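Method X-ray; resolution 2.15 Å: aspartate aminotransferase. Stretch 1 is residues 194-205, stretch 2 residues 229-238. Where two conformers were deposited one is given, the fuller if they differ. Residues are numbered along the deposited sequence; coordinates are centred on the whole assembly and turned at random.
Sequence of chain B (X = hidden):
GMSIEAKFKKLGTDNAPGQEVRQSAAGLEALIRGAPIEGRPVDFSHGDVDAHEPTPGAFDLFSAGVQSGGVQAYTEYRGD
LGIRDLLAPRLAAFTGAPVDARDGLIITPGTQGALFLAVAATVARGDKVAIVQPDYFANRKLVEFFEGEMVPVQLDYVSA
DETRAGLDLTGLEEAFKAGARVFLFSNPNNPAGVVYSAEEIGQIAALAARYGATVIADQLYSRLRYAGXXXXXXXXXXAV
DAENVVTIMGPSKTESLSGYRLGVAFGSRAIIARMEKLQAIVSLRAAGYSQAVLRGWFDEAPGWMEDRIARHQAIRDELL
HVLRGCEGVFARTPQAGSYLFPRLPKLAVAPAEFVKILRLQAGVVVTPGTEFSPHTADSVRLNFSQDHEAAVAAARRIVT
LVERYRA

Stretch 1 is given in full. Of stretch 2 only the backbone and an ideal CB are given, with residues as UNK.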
ATOM      1  N   VAL B 194       6.193 -26.725   3.274  1.00 13.59           N
ATOM      2  CA  VAL B 194       5.925 -27.835   2.373  1.00 13.74           C
ATOM      3  C   VAL B 194       5.452 -27.320   0.996  1.00 13.49           C
ATOM      4  O   VAL B 194       4.800 -26.283   0.887  1.00 13.65           O
ATOM      5  CB  VAL B 194       4.889 -28.834   2.966  1.00 13.49           C
ATOM      6  CG1 VAL B 194       5.404 -29.429   4.262  1.00 12.05           C
ATOM      7  CG2 VAL B 194       3.545 -28.167   3.152  1.00 13.75           C
ATOM      8  N   VAL B 195       5.780 -28.072  -0.035  1.00 13.86           N
ATOM      9  CA  VAL B 195       5.497 -27.695  -1.428  1.00 13.78           C
ATOM     10  C   VAL B 195       4.480 -28.681  -1.943  1.00 13.41           C
ATOM     11  O   VAL B 195       4.575 -29.862  -1.650  1.00 14.02           O
ATOM     12  CB  VAL B 195       6.799 -27.772  -2.282  1.00 13.85           C
ATOM     13  CG1 VAL B 195       6.483 -27.784  -3.767  1.00 13.13           C
ATOM     14  CG2 VAL B 195       7.752 -26.589  -1.909  1.00 15.18           C
ATOM     15  N   TYR B 196       3.504 -28.213  -2.694  1.00 13.23           N
ATOM     16  CA  TYR B 196       2.435 -29.110  -3.177  1.00 14.14           C
ATOM     17  C   TYR B 196       2.997 -29.990  -4.294  1.00 14.76           C
ATOM     18  O   TYR B 196       3.765 -29.534  -5.098  1.00 14.07           O
ATOM     19  CB  TYR B 196       1.230 -28.311  -3.662  1.00 13.91           C
ATOM     20  CG  TYR B 196       0.416 -27.681  -2.530  1.00 13.14           C
ATOM     21  CD1 TYR B 196       0.921 -26.626  -1.778  1.00 14.55           C
ATOM     22  CD2 TYR B 196      -0.830 -28.156  -2.208  1.00 17.88           C
ATOM     23  CE1 TYR B 196       0.198 -26.066  -0.742  1.00 16.04           C
ATOM     24  CE2 TYR B 196      -1.564 -27.599  -1.159  1.00 18.42           C
ATOM     25  CZ  TYR B 196      -1.044 -26.559  -0.440  1.00 16.43           C
ATOM     26  OH  TYR B 196      -1.780 -25.999   0.580  1.00 16.50           O
ATOM     27  N   SER B 197       2.659 -31.273  -4.278  1.00 15.64           N
ATOM     28  CA  SER B 197       3.121 -32.217  -5.319  1.00 16.57           C
ATOM     29  C   SER B 197       2.494 -31.897  -6.677  1.00 16.67           C
ATOM     30  O   SER B 197       1.489 -31.183  -6.750  1.00 15.23           O
ATOM     31  CB  SER B 197       2.737 -33.652  -4.936  1.00 16.68           C
ATOM     32  OG  SER B 197       1.329 -33.832  -5.067  1.00 16.82           O
ATOM     33  N   ALA B 198       3.096 -32.439  -7.736  1.00 16.89           N
ATOM     34  CA  ALA B 198       2.533 -32.394  -9.098  1.00 18.52           C
ATOM     35  C   ALA B 198       1.071 -32.858  -9.141  1.00 19.30           C
ATOM     36  O   ALA B 198       0.248 -32.232  -9.762  1.00 19.99           O
ATOM     37  CB  ALA B 198       3.396 -33.271 -10.065  1.00 18.12           C
ATOM     38  N   GLU B 199       0.769 -33.912  -8.403  1.00 20.42           N
ATOM     39  CA  GLU B 199      -0.565 -34.484  -8.364  1.00 22.45           C
ATOM     40  C   GLU B 199      -1.539 -33.559  -7.611  1.00 20.71           C
ATOM     41  O   GLU B 199      -2.641 -33.319  -8.079  1.00 21.57           O
ATOM     42  CB  GLU B 199      -0.512 -35.894  -7.703  1.00 24.09           C
ATOM     43  CG  GLU B 199      -1.459 -36.922  -8.290  1.00 32.12           C
ATOM     44  CD  GLU B 199      -2.932 -36.753  -7.848  1.00 39.64           C
ATOM     45  OE1 GLU B 199      -3.181 -36.239  -6.730  1.00 45.16           O
ATOM     46  OE2 GLU B 199      -3.842 -37.171  -8.624  1.00 45.12           O
ATOM     47  N   GLU B 200      -1.112 -33.004  -6.470  1.00 19.44           N
ATOM     48  CA  GLU B 200      -1.944 -32.028  -5.742  1.00 17.56           C
ATOM     49  C   GLU B 200      -2.294 -30.818  -6.592  1.00 16.92           C
ATOM     50  O   GLU B 200      -3.431 -30.375  -6.598  1.00 16.58           O
ATOM     51  CB  GLU B 200      -1.286 -31.583  -4.434  1.00 16.94           C
ATOM     52  CG  GLU B 200      -1.362 -32.678  -3.307  1.00 15.76           C
ATOM     53  CD  GLU B 200      -0.517 -32.359  -2.112  1.00 15.93           C
ATOM     54  OE1 GLU B 200       0.654 -31.900  -2.283  1.00 14.56           O
ATOM     55  OE2 GLU B 200      -0.997 -32.609  -0.988  1.00 13.31           O
ATOM     56  N   ILE B 201      -1.317 -30.302  -7.322  1.00 15.58           N
ATOM     57  CA  ILE B 201      -1.526 -29.113  -8.134  1.00 14.52           C
ATOM     58  C   ILE B 201      -2.419 -29.444  -9.337  1.00 14.60           C
ATOM     59  O   ILE B 201      -3.246 -28.622  -9.746  1.00 14.83           O
ATOM     60  CB  ILE B 201      -0.164 -28.523  -8.581  1.00 14.99           C
ATOM     61  CG1 ILE B 201       0.577 -27.942  -7.346  1.00 13.52           C
ATOM     62  CG2 ILE B 201      -0.325 -27.486  -9.712  1.00 13.35           C
ATOM     63  CD1 ILE B 201      -0.060 -26.681  -6.718  1.00 11.76           C
ATOM     64  N   GLY B 202      -2.280 -30.655  -9.864  1.00 14.73           N
ATOM     65  CA  GLY B 202      -3.122 -31.128 -10.958  1.00 16.51           C
ATOM     66  C   GLY B 202      -4.581 -31.235 -10.553  1.00 16.58           C
ATOM     67  O   GLY B 202      -5.471 -30.800 -11.283  1.00 17.60           O
ATOM     68  N   GLN B 203      -4.807 -31.748  -9.355  1.00 17.20           N
ATOM     69  CA  GLN B 203      -6.162 -31.901  -8.844  0.60 17.56           C
ATOM     70  C   GLN B 203      -6.757 -30.563  -8.448  1.00 16.71           C
ATOM     71  O   GLN B 203      -7.939 -30.348  -8.645  1.00 16.55           O
ATOM     72  CB  GLN B 203      -6.219 -32.903  -7.667  0.60 17.75           C
ATOM     73  CG  GLN B 203      -7.690 -33.264  -7.165  0.60 19.10           C
ATOM     74  CD  GLN B 203      -8.524 -34.048  -8.194  0.60 18.87           C
ATOM     75  OE1 GLN B 203      -8.108 -34.245  -9.339  0.60 16.97           O
ATOM     76  NE2 GLN B 203      -9.700 -34.506  -7.771  0.60 20.75           N
ATOM     77  N   ILE B 204      -5.929 -29.656  -7.919  1.00 15.89           N
ATOM     78  CA  ILE B 204      -6.399 -28.305  -7.615  1.00 15.08           C
ATOM     79  C   ILE B 204      -6.820 -27.630  -8.905  1.00 15.26           C
ATOM     80  O   ILE B 204      -7.873 -27.023  -8.965  1.00 16.70           O
ATOM     81  CB  ILE B 204      -5.320 -27.429  -6.901  1.00 14.75           C
ATOM     82  CG1 ILE B 204      -5.200 -27.816  -5.405  1.00 14.54           C
ATOM     83  CG2 ILE B 204      -5.673 -25.927  -7.023  1.00 11.69           C
ATOM     84  CD1 ILE B 204      -3.947 -27.288  -4.731  1.00 12.65           C
ATOM     85  N   ALA B 205      -5.995 -27.748  -9.942  1.00 14.03           N
ATOM     86  CA  ALA B 205      -6.324 -27.188 -11.230  1.00 14.66           C
ATOM     87  C   ALA B 205      -7.626 -27.774 -11.785  1.00 14.60           C
ATOM     88  O   ALA B 205      -8.475 -27.029 -12.279  1.00 16.28           O
ATOM     89  CB  ALA B 205      -5.161 -27.412 -12.237  1.00 13.40           C
ATOM     90  N   UNK B 229      14.124 -30.818  -4.404  1.00 27.71           N
ATOM     91  CA  UNK B 229      12.706 -30.531  -4.236  1.00 25.85           C
ATOM     92  C   UNK B 229      12.114 -30.265  -5.627  1.00 24.90           C
ATOM     93  O   UNK B 229      12.738 -29.616  -6.457  1.00 24.36           O
ATOM     94  CB  UNK B 229      12.486 -29.343  -3.298  1.00 25.85           C
ATOM     95  N   UNK B 230      10.924 -30.804  -5.871  1.00 23.33           N
ATOM     96  CA  UNK B 230      10.160 -30.473  -7.038  1.00 23.35           C
ATOM     97  C   UNK B 230       9.242 -29.281  -6.712  1.00 21.11           C
ATOM     98  O   UNK B 230       8.999 -28.968  -5.545  1.00 20.23           O
ATOM     99  CB  UNK B 230       9.358 -31.685  -7.518  1.00 23.35           C
ATOM    100  N   UNK B 231       8.788 -28.599  -7.753  1.00 20.02           N
ATOM    101  CA  UNK B 231       7.794 -27.534  -7.635  1.00 18.45           C
ATOM    102  C   UNK B 231       6.957 -27.496  -8.889  1.00 18.62           C
ATOM    103  O   UNK B 231       7.496 -27.508  -9.998  1.00 18.54           O
ATOM    104  CB  UNK B 231       8.457 -26.177  -7.389  1.00 18.45           C
ATOM    105  N   UNK B 232       5.637 -27.390  -8.713  1.00 18.11           N
ATOM    106  CA  UNK B 232       4.700 -27.369  -9.825  1.00 17.42           C
ATOM    107  C   UNK B 232       3.857 -26.077  -9.773  1.00 16.78           C
ATOM    108  O   UNK B 232       3.240 -25.754  -8.738  1.00 16.96           O
ATOM    109  CB  UNK B 232       3.802 -28.607  -9.790  1.00 17.42           C
ATOM    110  N   UNK B 233       3.820 -25.362 -10.898  1.00 16.29           N
ATOM    111  CA  UNK B 233       3.118 -24.095 -10.998  1.00 15.37           C
ATOM    112  C   UNK B 233       1.702 -24.314 -11.485  1.00 15.26           C
ATOM    113  O   UNK B 233       1.488 -24.679 -12.638  1.00 15.87           O
ATOM    114  CB  UNK B 233       3.860 -23.136 -11.931  1.00 15.37           C
ATOM    115  N   UNK B 234       0.733 -24.039 -10.612  1.00 15.06           N
ATOM    116  CA  UNK B 234      -0.707 -24.179 -10.950  0.50 14.95           C
ATOM    117  C   UNK B 234      -1.058 -23.530 -12.276  1.00 14.99           C
ATOM    118  O   UNK B 234      -1.803 -24.092 -13.052  1.00 15.45           O
ATOM    119  CB  UNK B 234      -1.573 -23.564  -9.849  0.50 14.95           C
ATOM    120  N   UNK B 235      -0.498 -22.344 -12.533  1.00 14.42           N
ATOM    121  CA  UNK B 235      -0.852 -21.545 -13.738  1.00 14.98           C
ATOM    122  C   UNK B 235      -0.439 -22.161 -15.065  1.00 15.65           C
ATOM    123  O   UNK B 235      -0.905 -21.721 -16.101  1.00 16.77           O
ATOM    124  CB  UNK B 235      -0.210 -20.160 -13.637  1.00 14.98           C
ATOM    125  N   UNK B 236       0.488 -23.121 -15.020  1.00 16.07           N
ATOM    126  CA  UNK B 236       0.915 -23.875 -16.184  1.00 16.95           C
ATOM    127  C   UNK B 236       0.153 -25.193 -16.378  1.00 17.80           C
ATOM    128  O   UNK B 236       0.348 -25.859 -17.390  1.00 18.31           O
ATOM    129  CB  UNK B 236       2.414 -24.163 -16.075  1.00 16.95           C
ATOM    130  N   UNK B 237      -0.722 -25.571 -15.442  1.00 18.35           N
ATOM    131  CA  UNK B 237      -1.534 -26.842 -15.608  1.00 19.15           C
ATOM    132  C   UNK B 237      -2.467 -26.810 -16.825  1.00 19.74           C
ATOM    133  O   UNK B 237      -3.203 -25.870 -17.018  1.00 19.46           O
ATOM    134  CB  UNK B 237      -2.381 -27.092 -14.359  1.00 19.15           C
ATOM    135  N   UNK B 238      -2.424 -27.853 -17.644  1.00 21.95           N
ATOM    136  CA  UNK B 238      -3.318 -27.953 -18.837  1.00 23.25           C
ATOM    137  C   UNK B 238      -4.842 -27.898 -18.473  1.00 24.08           C
ATOM    138  O   UNK B 238      -5.658 -27.380 -19.256  1.00 24.73           O
ATOM    139  CB  UNK B 238      -3.025 -29.260 -19.577  1.00 23.25           C
TER

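Position 229 aims its CA-to-CB bond toward stretch 1, yet nothing there lies within 5.5 Å of the ideal CB. The geometry leaves the choice open, and the residue is Ala-229.

At 230 CB points sideways, again with no neighbour within 5.5 Å. Ala-198 N, in the first turn of the helix, and Tyr-196 O just before it offer a donor and an acceptor that a small polar group could reach through water. Ser-230 does this: its OG is 3.0 Å from water 1, which donates to Tyr-196 O (2.8 Å), and 3.1 Å from water 3, which accepts from Ala-198 N (3.0 Å).

Position 231 is extended (phi/psi -149/135), with its ideal CB 4.4 Å from Val-195 CG1. An aliphatic or aromatic side chain could use that methyl. Tyr-231, chi1 t, brings CD2 to 3.7 Å from Val-195 CG1, an oblique approach to the ring; its OH is hydrogen-bonded elsewhere in the structure.

Position 232 points toward stretch 1, its ideal CB 4.1 Å from both Ala-198 CA and Ile-201 CG1. A compact, branched side chain fits: valine, isoleucine or threonine would all be reasonable, with nearby Tyr-196 O favouring a hydroxyl if water intervenes. Thr-232 (chi1 m) meets both demands. OG1 packs 3.4 Å from Ala-198 CA and lies 2.6 Å from water 1, while CG2 is 3.8 Å from Ile-201 CG2. Its backbone joins in, since Thr-232 N donates to water 2 (2.9 Å), which donates to Tyr-196 O (2.7 Å).

Position 233 points away, so stretch 1 sets no preference; it is His-233.

At 234 CB is sideways, 4.1 Å from Ile-201 CG2, and Ile-204 and Ala-205 lie farther along the helix. A longer aliphatic chain could reach them. Leu-234 (chi1 t, chi2 p; one of two conformers) places CD1 3.8 Å from both Ile-201 CG2 and Ile-204 CG2, and 3.6 Å from Ala-205 CB.

Positions 235 and 236 are unconstrained by stretch 1: the first points away and the second is out of reach. They hold Arg-235 and Ala-236.

Position 237 points toward the helix, with the ideal CB 3.5 Å from Ala-205 CB. Beyond it, the Gly-202 surface leaves room for a longer chain, such as glutamate, glutamine or methionine. In Glu-237 chi1 and chi2 are both m, which folds the chain back along the helix: OE1 is 3.7 Å from Gly-202 CA, and OE2 is 3.6 Å from Ile-201 CG2. Water 4 donates to both OE2 and Ala-198 O, each at 2.6 Å, bridging the two acceptors.

Position 238 points away, so stretch 1 sets no preference; it is Ala-238.

Stretch 2, residues 229-238: ASYTHLRAEA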
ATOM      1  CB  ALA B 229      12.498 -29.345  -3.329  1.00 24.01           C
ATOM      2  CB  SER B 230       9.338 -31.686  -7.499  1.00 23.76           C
ATOM      3  OG  SER B 230       8.058 -31.706  -6.838  1.00 29.36           O
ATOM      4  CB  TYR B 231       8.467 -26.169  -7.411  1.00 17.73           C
ATOM      5  CG  TYR B 231       7.494 -25.086  -7.054  1.00 15.96           C
ATOM      6  CD1 TYR B 231       6.771 -24.406  -8.044  1.00 14.91           C
ATOM      7  CD2 TYR B 231       7.216 -24.798  -5.738  1.00 16.34           C
ATOM      8  CE1 TYR B 231       5.854 -23.428  -7.725  1.00 14.00           C
ATOM      9  CE2 TYR B 231       6.290 -23.828  -5.401  1.00 15.75           C
ATOM     10  CZ  TYR B 231       5.604 -23.148  -6.402  1.00 16.27           C
ATOM     11  OH  TYR B 231       4.689 -22.181  -6.057  1.00 17.26           O
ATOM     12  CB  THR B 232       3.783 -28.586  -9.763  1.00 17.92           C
ATOM     13  OG1 THR B 232       4.571 -29.745  -9.518  1.00 18.15           O
ATOM     14  CG2 THR B 232       3.009 -28.767 -11.062  1.00 17.10           C
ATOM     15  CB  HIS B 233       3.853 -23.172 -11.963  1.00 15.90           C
ATOM     16  CG  HIS B 233       5.232 -22.824 -11.526  1.00 14.19           C
ATOM     17  ND1 HIS B 233       5.510 -21.697 -10.782  1.00 14.84           N
ATOM     18  CD2 HIS B 233       6.424 -23.427 -11.763  1.00 16.78           C
ATOM     19  CE1 HIS B 233       6.809 -21.643 -10.537  1.00 17.28           C
ATOM     20  NE2 HIS B 233       7.391 -22.674 -11.129  1.00 14.60           N
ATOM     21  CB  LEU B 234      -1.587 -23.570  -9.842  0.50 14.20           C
ATOM     22  CG  LEU B 234      -3.098 -23.819 -10.001  0.50 14.09           C
ATOM     23  CD1 LEU B 234      -3.380 -25.303  -9.944  0.50 13.18           C
ATOM     24  CD2 LEU B 234      -3.904 -23.072  -8.924  0.50 11.35           C
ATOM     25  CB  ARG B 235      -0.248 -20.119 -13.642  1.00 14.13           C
ATOM     26  CG  ARG B 235       1.254 -20.026 -13.928  1.00 12.03           C
ATOM     27  CD  ARG B 235       1.768 -18.596 -13.625  1.00 13.29           C
ATOM     28  NE  ARG B 235       1.037 -17.631 -14.434  1.00 11.84           N
ATOM     29  CZ  ARG B 235       1.346 -17.267 -15.673  1.00 15.44           C
ATOM     30  NH1 ARG B 235       2.490 -17.661 -16.256  1.00 14.93           N
ATOM     31  NH2 ARG B 235       0.509 -16.458 -16.339  1.00 16.16           N
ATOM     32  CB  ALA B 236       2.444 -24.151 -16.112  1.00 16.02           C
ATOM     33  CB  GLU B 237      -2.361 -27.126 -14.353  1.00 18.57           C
ATOM     34  CG  GLU B 237      -1.567 -27.578 -13.185  1.00 19.22           C
ATOM     35  CD  GLU B 237      -0.907 -28.933 -13.386  1.00 22.53           C
ATOM     36  OE1 GLU B 237      -1.524 -29.837 -14.019  1.00 24.42           O
ATOM     37  OE2 GLU B 237       0.241 -29.086 -12.934  1.00 21.19           O
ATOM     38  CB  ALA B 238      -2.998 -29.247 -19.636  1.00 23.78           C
TER
HETATM   39  O   HOH W   1       5.559 -30.159  -7.147  1.00 11.45           O
HETATM   40  O   HOH W   2       4.226 -27.125  -6.179  1.00 15.86           O
HETATM   41  O   HOH W   3       5.737 -33.690  -7.235  1.00 21.06           O
HETATM   42  O   HOH W   4       0.513 -31.561 -12.307  1.00 26.63           O
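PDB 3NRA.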